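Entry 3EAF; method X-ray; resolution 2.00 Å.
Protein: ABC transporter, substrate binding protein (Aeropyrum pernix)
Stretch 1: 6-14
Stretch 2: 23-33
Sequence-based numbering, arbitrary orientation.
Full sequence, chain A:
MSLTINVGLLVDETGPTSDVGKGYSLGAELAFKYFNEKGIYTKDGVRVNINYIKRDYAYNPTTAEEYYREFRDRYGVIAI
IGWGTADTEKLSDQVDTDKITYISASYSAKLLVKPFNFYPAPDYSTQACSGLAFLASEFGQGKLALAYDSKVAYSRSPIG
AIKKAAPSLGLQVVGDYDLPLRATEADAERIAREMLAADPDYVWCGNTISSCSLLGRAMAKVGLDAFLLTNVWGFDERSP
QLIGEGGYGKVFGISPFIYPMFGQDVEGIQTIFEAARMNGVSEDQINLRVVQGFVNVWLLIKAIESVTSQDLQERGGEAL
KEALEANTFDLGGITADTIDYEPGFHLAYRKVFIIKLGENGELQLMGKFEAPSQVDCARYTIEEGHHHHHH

Stretch 1 6-14: NVGLLVDET
Stretch 2 (23-33) GYSLGAELAFK

Residues 6-11 form a β-strand that enters from earlier in the chain, and residues 12-14 leave it as loop. Residues 23-33 are a length of α-helix that continues beyond both ends of the stretch. The strand is extended, with phi between about -80° and -135° and psi between about 100° and 160°; the helix keeps close to -60°/-45°, and its i to i+4 hydrogen bonds run without a break from Gly27 N to Gly23 O (2.9 Å) through Lys33 N to Glu29 O (3.0 Å). The two elements run nearly antiparallel, their N-to-C directions 163° apart, and their axes approach to 9.1 Å. The register therefore runs in opposite senses: Val7 CA lies 9.8 Å from Phe32 CA, Leu9 CA 8.0 Å from Ala28 CA, and Val11 CA 6.1 Å from Ser25 CA. The backbones thus draw together toward the C-terminal end of the strand, and among the helix residues whose CA-to-CB bonds point toward the strand, the large Phe32 stands where the CA atoms are far apart, and the small Ala28 and Ser25 where they are closer.

Alternation along the strand sends the CA-to-CB bonds of Val7, Leu9 and Val11 toward the helix, while that of Leu10 points away; Gly8 has no side chain. On the helix, Ser25, Ala28 and Phe32 point toward the strand, spaced by three and then four residues so that they share one face.

Phe32 (chi1 -80°, m; chi2 -54°) bridges the wide end. Its CZ reaches Val7 CG1 at 3.7 Å, with Val7 in the t rotamer (172°), and the methyl approaches the ring obliquely. Leu9 (chi1 t, 174°; chi2 p, 58°) is the strand residue most covered by the helix, and its forked end suits it to meet several neighbours. Leu9 CD1 packs on Ala28 CB at 3.7 Å, the small alanine leaving room for the leucine. Leu9 CD2 lies 4.2 Å from Phe32 CE2, at the ring edge, and 3.9 Å from Glu29 CG, so the aliphatic part of Glu29 (chi1 m, -75°; chi2 t, -160°) contributes to the packing while its carboxylate oxygens are hydrogen-bonded elsewhere in the structure.

At the narrow end, Val11 (chi1 m, -66°) places CG1 3.7 Å from Ser25 CB and 4.2 Å from Tyr24 CD2, at the edge of the tyrosine ring. Tyr24 (chi1 t, 176°; chi2 93°) leaves the helix sideways, but the end of its side chain comes nearer to the strand.

The polar contact lies just past the strand. Glu13 (phi/psi -101/-15; chi1 m, -69°; chi2 t, -178°; chi3 -29°) also starts sideways, yet its extended chain brings the carboxylate back to the helix, where Ser25 OG (chi1 t, -177°) donates a hydrogen bond to Glu13 OE2 at 2.8 Å. Serine serves twice here: its CB packs against valine, and its hydroxyl finds an acceptor within an otherwise largely apolar contact.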

ATOM      1  N   ASN A   6      -4.323  16.388  17.331  1.00 12.12           N
ATOM      2  CA  ASN A   6      -3.109  15.575  17.337  1.00 11.72           C
ATOM      3  C   ASN A   6      -3.278  14.309  16.491  1.00 10.96           C
ATOM      4  O   ASN A   6      -4.302  13.625  16.570  1.00 10.43           O
ATOM      5  CB  ASN A   6      -2.694  15.211  18.767  1.00 11.91           C
ATOM      6  CG  ASN A   6      -2.360  16.434  19.619  1.00 12.64           C
ATOM      7  OD1 ASN A   6      -1.951  17.490  19.115  1.00 13.28           O
ATOM      8  ND2 ASN A   6      -2.510  16.281  20.926  1.00 14.53           N
ATOM      9  N   VAL A   7      -2.270  14.018  15.676  1.00 10.16           N
ATOM     10  CA  VAL A   7      -2.308  12.878  14.762  1.00  9.62           C
ATOM     11  C   VAL A   7      -0.992  12.101  14.853  1.00  9.09           C
ATOM     12  O   VAL A   7       0.081  12.678  14.729  1.00  9.07           O
ATOM     13  CB  VAL A   7      -2.582  13.342  13.298  1.00  9.67           C
ATOM     14  CG1 VAL A   7      -2.436  12.185  12.314  1.00  9.51           C
ATOM     15  CG2 VAL A   7      -3.978  13.969  13.178  1.00  9.62           C
ATOM     16  N   GLY A   8      -1.079  10.796  15.091  1.00  8.89           N
ATOM     17  CA  GLY A   8       0.102   9.948  15.116  1.00  8.55           C
ATOM     18  C   GLY A   8       0.576   9.593  13.720  1.00  8.63           C
ATOM     19  O   GLY A   8      -0.225   9.415  12.802  1.00  8.44           O
ATOM     20  N   LEU A   9       1.892   9.514  13.558  1.00  8.80           N
ATOM     21  CA  LEU A   9       2.493   9.048  12.318  1.00  8.47           C
ATOM     22  C   LEU A   9       3.455   7.913  12.651  1.00  8.43           C
ATOM     23  O   LEU A   9       4.564   8.149  13.129  1.00  8.29           O
ATOM     24  CB  LEU A   9       3.212  10.194  11.585  1.00  8.73           C
ATOM     25  CG  LEU A   9       4.018   9.850  10.327  1.00  7.98           C
ATOM     26  CD1 LEU A   9       3.157   9.172   9.270  1.00  8.34           C
ATOM     27  CD2 LEU A   9       4.687  11.094   9.758  1.00  8.31           C
ATOM     28  N   LEU A  10       3.010   6.687  12.395  1.00  8.15           N
ATOM     29  CA  LEU A  10       3.802   5.496  12.666  1.00  8.85           C
ATOM     30  C   LEU A  10       4.486   5.031  11.379  1.00  8.88           C
ATOM     31  O   LEU A  10       3.819   4.696  10.400  1.00  9.16           O
ATOM     32  CB  LEU A  10       2.901   4.393  13.238  1.00  8.36           C
ATOM     33  CG  LEU A  10       3.559   3.183  13.902  1.00  8.13           C
ATOM     34  CD1 LEU A  10       4.021   3.511  15.320  1.00  6.92           C
ATOM     35  CD2 LEU A  10       2.580   2.016  13.908  1.00  8.10           C
ATOM     36  N   VAL A  11       5.814   5.039  11.380  1.00  9.37           N
ATOM     37  CA  VAL A  11       6.588   4.745  10.171  1.00  9.34           C
ATOM     38  C   VAL A  11       7.707   3.735  10.407  1.00  9.84           C
ATOM     39  O   VAL A  11       8.145   3.527  11.540  1.00  9.70           O
ATOM     40  CB  VAL A  11       7.171   6.035   9.521  1.00  9.50           C
ATOM     41  CG1 VAL A  11       6.049   6.935   9.001  1.00  8.99           C
ATOM     42  CG2 VAL A  11       8.087   6.806  10.488  1.00  8.88           C
ATOM     43  N   ASP A  12       8.156   3.101   9.327  1.00  9.94           N
ATOM     44  CA  ASP A  12       9.364   2.291   9.376  1.00 10.37           C
ATOM     45  C   ASP A  12      10.460   2.979   8.570  1.00 10.54           C
ATOM     46  O   ASP A  12      10.494   2.883   7.343  1.00 10.47           O
ATOM     47  CB  ASP A  12       9.103   0.874   8.852  1.00  9.89           C
ATOM     48  CG  ASP A  12      10.336  -0.011   8.922  1.00 10.80           C
ATOM     49  OD1 ASP A  12      11.375   0.452   9.445  1.00  9.81           O
ATOM     50  OD2 ASP A  12      10.269  -1.170   8.458  1.00 11.32           O
ATOM     51  N   GLU A  13      11.356   3.669   9.268  1.00 11.14           N
ATOM     52  CA  GLU A  13      12.455   4.380   8.623  1.00 11.60           C
ATOM     53  C   GLU A  13      13.794   3.649   8.696  1.00 11.44           C
ATOM     54  O   GLU A  13      14.730   3.988   7.968  1.00 11.73           O
ATOM     55  CB  GLU A  13      12.600   5.777   9.227  1.00 11.86           C
ATOM     56  CG  GLU A  13      11.455   6.717   8.881  1.00 12.39           C
ATOM     57  CD  GLU A  13      11.647   8.105   9.457  1.00 13.35           C
ATOM     58  OE1 GLU A  13      12.297   8.228  10.520  1.00 16.47           O
ATOM     59  OE2 GLU A  13      11.147   9.079   8.847  1.00 15.27           O
ATOM     60  N   THR A  14      13.885   2.647   9.564  1.00 11.02           N
ATOM     61  CA  THR A  14      15.172   2.008   9.849  1.00 11.34           C
ATOM     62  C   THR A  14      15.114   0.478   9.852  1.00 11.02           C
ATOM     63  O   THR A  14      16.155  -0.180   9.933  1.00 11.63           O
ATOM     64  CB  THR A  14      15.745   2.483  11.212  1.00 11.04           C
ATOM     65  OG1 THR A  14      14.743   2.348  12.233  1.00 11.43           O
ATOM     66  CG2 THR A  14      16.214   3.941  11.126  1.00 11.68           C
ATOM     67  N   GLY A  23      10.408   6.551   2.050  1.00  9.41           N
ATOM     68  CA  GLY A  23       9.662   7.370   1.090  1.00  9.16           C
ATOM     69  C   GLY A  23       8.260   7.680   1.583  1.00  8.97           C
ATOM     70  O   GLY A  23       7.803   8.820   1.506  1.00  9.37           O
ATOM     71  N   TYR A  24       7.576   6.666   2.103  1.00  8.31           N
ATOM     72  CA  TYR A  24       6.246   6.858   2.677  1.00  8.26           C
ATOM     73  C   TYR A  24       6.263   7.927   3.779  1.00  8.33           C
ATOM     74  O   TYR A  24       5.388   8.799   3.823  1.00  7.91           O
ATOM     75  CB  TYR A  24       5.737   5.529   3.234  1.00  8.08           C
ATOM     76  CG  TYR A  24       4.406   5.569   3.952  1.00  8.71           C
ATOM     77  CD1 TYR A  24       3.215   5.316   3.266  1.00  7.47           C
ATOM     78  CD2 TYR A  24       4.336   5.800   5.330  1.00  7.30           C
ATOM     79  CE1 TYR A  24       1.995   5.317   3.921  1.00  6.81           C
ATOM     80  CE2 TYR A  24       3.109   5.802   5.993  1.00  7.46           C
ATOM     81  CZ  TYR A  24       1.946   5.560   5.283  1.00  7.78           C
ATOM     82  OH  TYR A  24       0.723   5.563   5.932  1.00  8.67           O
ATOM     83  N   SER A  25       7.248   7.844   4.672  1.00  8.40           N
ATOM     84  CA  SER A  25       7.385   8.821   5.763  1.00  8.81           C
ATOM     85  C   SER A  25       7.596  10.238   5.238  1.00  8.89           C
ATOM     86  O   SER A  25       6.968  11.182   5.719  1.00  9.45           O
ATOM     87  CB  SER A  25       8.526   8.454   6.708  1.00  8.59           C
ATOM     88  OG  SER A  25       8.567   9.394   7.766  1.00  8.90           O
ATOM     89  N   LEU A  26       8.486  10.379   4.257  1.00  8.99           N
ATOM     90  CA  LEU A  26       8.720  11.657   3.603  1.00  9.21           C
ATOM     91  C   LEU A  26       7.438  12.224   2.989  1.00  8.98           C
ATOM     92  O   LEU A  26       7.157  13.414   3.138  1.00  9.15           O
ATOM     93  CB  LEU A  26       9.821  11.537   2.538  1.00  9.40           C
ATOM     94  CG  LEU A  26      10.106  12.750   1.634  1.00  9.98           C
ATOM     95  CD1 LEU A  26      10.421  14.037   2.424  1.00 11.93           C
ATOM     96  CD2 LEU A  26      11.233  12.435   0.650  1.00  9.98           C
ATOM     97  N   GLY A  27       6.675  11.382   2.295  1.00  8.02           N
ATOM     98  CA  GLY A  27       5.424  11.823   1.676  1.00  7.94           C
ATOM     99  C   GLY A  27       4.371  12.243   2.681  1.00  7.91           C
ATOM    100  O   GLY A  27       3.646  13.209   2.460  1.00  8.03           O
ATOM    101  N   ALA A  28       4.272  11.508   3.784  1.00  8.09           N
ATOM    102  CA  ALA A  28       3.315  11.842   4.840  1.00  8.23           C
ATOM    103  C   ALA A  28       3.651  13.183   5.497  1.00  8.62           C
ATOM    104  O   ALA A  28       2.761  13.993   5.748  1.00  8.30           O
ATOM    105  CB  ALA A  28       3.251  10.725   5.892  1.00  8.37           C
ATOM    106  N   GLU A  29       4.936  13.411   5.760  1.00  9.05           N
ATOM    107  CA  GLU A  29       5.389  14.660   6.372  1.00  9.82           C
ATOM    108  C   GLU A  29       5.190  15.837   5.425  1.00  9.58           C
ATOM    109  O   GLU A  29       4.703  16.887   5.842  1.00 10.10           O
ATOM    110  CB  GLU A  29       6.844  14.564   6.821  1.00  9.83           C
ATOM    111  CG  GLU A  29       7.027  13.748   8.087  1.00 12.00           C
ATOM    112  CD  GLU A  29       8.346  14.051   8.778  1.00 14.93           C
ATOM    113  OE1 GLU A  29       9.406  13.634   8.268  1.00 15.94           O
ATOM    114  OE2 GLU A  29       8.314  14.713   9.830  1.00 17.22           O
ATOM    115  N   LEU A  30       5.553  15.650   4.158  1.00  9.57           N
ATOM    116  CA  LEU A  30       5.280  16.649   3.123  1.00  9.55           C
ATOM    117  C   LEU A  30       3.817  17.068   3.126  1.00  9.08           C
ATOM    118  O   LEU A  30       3.513  18.256   3.074  1.00  9.29           O
ATOM    119  CB  LEU A  30       5.653  16.138   1.733  1.00  9.57           C
ATOM    120  CG  LEU A  30       7.094  16.302   1.251  1.00  9.96           C
ATOM    121  CD1 LEU A  30       7.174  15.812  -0.187  1.00  8.91           C
ATOM    122  CD2 LEU A  30       7.578  17.754   1.373  1.00  9.84           C
ATOM    123  N   ALA A  31       2.920  16.088   3.197  1.00  8.57           N
ATOM    124  CA  ALA A  31       1.473  16.343   3.183  1.00  8.25           C
ATOM    125  C   ALA A  31       0.985  17.108   4.411  1.00  7.98           C
ATOM    126  O   ALA A  31       0.211  18.057   4.279  1.00  7.92           O
ATOM    127  CB  ALA A  31       0.697  15.039   3.021  1.00  7.83           C
ATOM    128  N   PHE A  32       1.434  16.697   5.595  1.00  7.83           N
ATOM    129  CA  PHE A  32       1.110  17.419   6.824  1.00  8.08           C
ATOM    130  C   PHE A  32       1.540  18.888   6.729  1.00  8.48           C
ATOM    131  O   PHE A  32       0.751  19.799   7.013  1.00  8.22           O
ATOM    132  CB  PHE A  32       1.764  16.762   8.036  1.00  7.92           C
ATOM    133  CG  PHE A  32       1.034  15.541   8.551  1.00  7.93           C
ATOM    134  CD1 PHE A  32      -0.326  15.599   8.872  1.00  7.90           C
ATOM    135  CD2 PHE A  32       1.723  14.344   8.756  1.00  7.99           C
ATOM    136  CE1 PHE A  32      -0.998  14.468   9.365  1.00  8.14           C
ATOM    137  CE2 PHE A  32       1.063  13.201   9.250  1.00  8.16           C
ATOM    138  CZ  PHE A  32      -0.294  13.265   9.558  1.00  8.21           C
ATOM    139  N   LYS A  33       2.785  19.114   6.320  1.00  8.71           N
ATOM    140  CA  LYS A  33       3.312  20.472   6.237  1.00  9.42           C
ATOM    141  C   LYS A  33       2.581  21.272   5.158  1.00  9.84           C
ATOM    142  O   LYS A  33       2.260  22.444   5.370  1.00 10.07           O
ATOM    143  CB  LYS A  33       4.820  20.470   5.976  1.00  9.39           C
ATOM    144  CG  LYS A  33       5.654  19.884   7.116  1.00  9.68           C
ATOM    145  CD  LYS A  33       7.106  19.777   6.696  1.00 11.55           C
ATOM    146  CE  LYS A  33       8.020  19.386   7.853  1.00 12.75           C
ATOM    147  NZ  LYS A  33       9.441  19.478   7.418  1.00 14.14           N
TER